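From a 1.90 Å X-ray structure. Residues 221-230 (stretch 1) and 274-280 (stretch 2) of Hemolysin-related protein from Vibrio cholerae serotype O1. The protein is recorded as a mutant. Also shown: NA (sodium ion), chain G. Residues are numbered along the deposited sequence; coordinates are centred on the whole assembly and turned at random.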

# COMPACT_ATOMS: atom_id res chain seq x y z
N VAL A 221 7.19 6.90 -18.74
CA VAL A 221 6.36 6.63 -17.57
C VAL A 221 7.26 6.67 -16.35
O VAL A 221 8.26 5.94 -16.28
CB VAL A 221 5.65 5.27 -17.69
CG1 VAL A 221 4.82 5.00 -16.45
CG2 VAL A 221 4.78 5.22 -18.94
N TRP A 222 6.91 7.51 -15.39
CA TRP A 222 7.71 7.72 -14.19
C TRP A 222 7.15 6.84 -13.07
O TRP A 222 6.96 5.65 -13.31
CB TRP A 222 7.77 9.22 -13.89
CG TRP A 222 8.83 9.93 -14.68
CD1 TRP A 222 8.85 10.12 -16.03
CD2 TRP A 222 10.02 10.54 -14.16
NE1 TRP A 222 9.98 10.81 -16.39
CE2 TRP A 222 10.71 11.09 -15.26
CE3 TRP A 222 10.56 10.68 -12.88
CZ2 TRP A 222 11.92 11.76 -15.11
CZ3 TRP A 222 11.76 11.35 -12.74
CH2 TRP A 222 12.43 11.88 -13.84
N PHE A 223 6.88 7.37 -11.88
CA PHE A 223 6.63 6.52 -10.73
C PHE A 223 5.22 5.95 -10.76
O PHE A 223 4.29 6.52 -11.36
CB PHE A 223 6.86 7.30 -9.44
CG PHE A 223 8.29 7.73 -9.27
CD1 PHE A 223 9.24 6.84 -8.81
CD2 PHE A 223 8.70 9.02 -9.59
CE1 PHE A 223 10.56 7.22 -8.67
CE2 PHE A 223 10.02 9.40 -9.46
CZ PHE A 223 10.95 8.50 -8.99
N SER A 224 5.07 4.80 -10.12
CA SER A 224 3.82 4.07 -10.08
C SER A 224 3.53 3.66 -8.65
O SER A 224 4.41 3.67 -7.78
CB SER A 224 3.87 2.84 -11.00
OG SER A 224 4.89 1.95 -10.58
N SER A 225 2.27 3.33 -8.43
CA SER A 225 1.74 2.83 -7.17
C SER A 225 0.89 1.61 -7.48
O SER A 225 0.25 1.54 -8.54
CB SER A 225 0.88 3.88 -6.46
OG SER A 225 1.58 5.10 -6.25
N VAL A 226 0.84 0.66 -6.56
CA VAL A 226 -0.06 -0.47 -6.65
C VAL A 226 -1.06 -0.36 -5.51
O VAL A 226 -0.70 0.04 -4.40
CB VAL A 226 0.70 -1.82 -6.63
CG1 VAL A 226 1.49 -1.98 -5.35
CG2 VAL A 226 -0.25 -2.98 -6.84
N ALA A 227 -2.31 -0.69 -5.80
CA ALA A 227 -3.38 -0.57 -4.82
C ALA A 227 -4.59 -1.31 -5.35
O ALA A 227 -4.67 -1.65 -6.53
CB ALA A 227 -3.73 0.88 -4.53
N ASN A 228 -5.55 -1.54 -4.47
CA ASN A 228 -6.84 -2.09 -4.84
C ASN A 228 -7.84 -0.94 -4.97
O ASN A 228 -8.14 -0.26 -3.97
CB ASN A 228 -7.33 -3.12 -3.83
CG ASN A 228 -8.50 -3.93 -4.34
OD1 ASN A 228 -8.85 -3.85 -5.52
ND2 ASN A 228 -9.12 -4.71 -3.46
N LEU A 229 -8.33 -0.72 -6.18
CA LEU A 229 -9.20 0.41 -6.47
C LEU A 229 -10.55 -0.02 -7.04
O LEU A 229 -11.24 0.80 -7.64
CB LEU A 229 -8.50 1.38 -7.44
CG LEU A 229 -7.20 1.99 -6.90
CD1 LEU A 229 -6.45 2.68 -8.03
CD2 LEU A 229 -7.49 2.96 -5.78
N ASP A 230 -10.93 -1.28 -6.87
CA ASP A 230 -12.23 -1.75 -7.34
C ASP A 230 -12.69 -2.87 -6.41
O ASP A 230 -12.26 -2.96 -5.26
CB ASP A 230 -12.14 -2.17 -8.82
CG ASP A 230 -11.16 -3.31 -9.05
OD1 ASP A 230 -10.79 -3.99 -8.07
OD2 ASP A 230 -10.77 -3.51 -10.22
N GLY A 274 3.15 15.78 -13.58
CA GLY A 274 2.95 14.77 -12.56
C GLY A 274 3.85 13.57 -12.78
O GLY A 274 3.78 12.93 -13.84
N SER A 275 4.71 13.25 -11.81
CA SER A 275 5.62 12.11 -11.91
C SER A 275 5.34 11.01 -10.90
O SER A 275 5.85 9.90 -11.08
CB SER A 275 7.08 12.55 -11.72
OG SER A 275 7.39 12.69 -10.34
N VAL A 276 4.57 11.29 -9.85
CA VAL A 276 4.44 10.37 -8.73
C VAL A 276 3.12 10.66 -8.03
O VAL A 276 2.61 11.78 -8.10
CB VAL A 276 5.65 10.50 -7.76
CG1 VAL A 276 5.69 11.89 -7.14
CG2 VAL A 276 5.62 9.43 -6.68
N GLN A 277 2.57 9.64 -7.37
CA GLN A 277 1.32 9.75 -6.64
C GLN A 277 1.47 9.09 -5.28
O GLN A 277 2.37 8.28 -5.06
CB GLN A 277 0.15 9.07 -7.36
CG GLN A 277 0.33 8.84 -8.83
CD GLN A 277 1.35 7.74 -9.17
OE1 GLN A 277 1.61 6.84 -8.39
NE2 GLN A 277 1.92 7.84 -10.35
N ALA A 278 0.57 9.47 -4.38
CA ALA A 278 0.29 8.72 -3.17
C ALA A 278 -1.13 8.18 -3.27
O ALA A 278 -2.02 8.84 -3.82
CB ALA A 278 0.45 9.59 -1.92
N VAL A 279 -1.34 6.96 -2.77
CA VAL A 279 -2.63 6.28 -2.85
C VAL A 279 -2.98 5.79 -1.46
O VAL A 279 -2.20 5.04 -0.85
CB VAL A 279 -2.59 5.11 -3.85
CG1 VAL A 279 -3.96 4.45 -3.96
CG2 VAL A 279 -2.08 5.58 -5.21
N SER A 280 -4.12 6.21 -0.93
CA SER A 280 -4.40 5.89 0.46
C SER A 280 -5.87 6.14 0.77
O SER A 280 -6.67 6.50 -0.11
CB SER A 280 -3.51 6.71 1.39
OG SER A 280 -3.44 6.09 2.66
NA NA G . -8.75 -4.88 -7.68

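Three hydrogen bonds anchor the two stretches, and two of them use the carboxamide of Gln 277. Its NE2 donates to the backbone O of Phe 223 at 2.9 Å, while its OE1 accepts from Ser 225 OG at 2.8 Å. Glutamine suits this position because a single amide carries both a donor and an acceptor, and its side chain reaches part of the way across the 7.0 Å between Gln 277 CA and Ser 225 CA, the hydrogen bond to Ser 225 OG closing the rest. The CA-to-CB bond points sideways, but the chain bends, with chi1 at -21° between wells and chi2 in p, and its end comes nearer to stretch 1. Ser 225, whose CB points toward stretch 2, meets the amide with chi1 in m. The third bond is purely backbone: Phe 223 N donates to Ser 275 O at 2.8 Å.

Beyond these bonds the strands 224-227 and 277-279 run nearly parallel, at 10°, but their axes approach no closer than 7.2 Å, and side chains fill the space between them. Along stretch 1, Ser 225 and Ala 227 point toward stretch 2, whereas Ser 224 and Val 226 point away. Val 279 serves both inward residues: its CG2 lies 3.6 Å from Ser 225 CB and its CG1 3.6 Å from Ala 227 CB. The small methyl of Ala 227 thus packs directly against the branched valine, and Leu 229 adds a looser contact, CD2 to Val 279 CG1 at 4.2 Å.

At the other end, Phe 223 CB packs 3.7 Å from Val 276 CG2, and Ser 275 O lies at the edge of the phenyl ring. Trp 222 CB comes within 3.5 Å of Ser 275 O before its indole leads away. Together the two sides bury 399 Å², most of it on Phe 223, Val 279, Ser 275, Ser 225 and Gln 277.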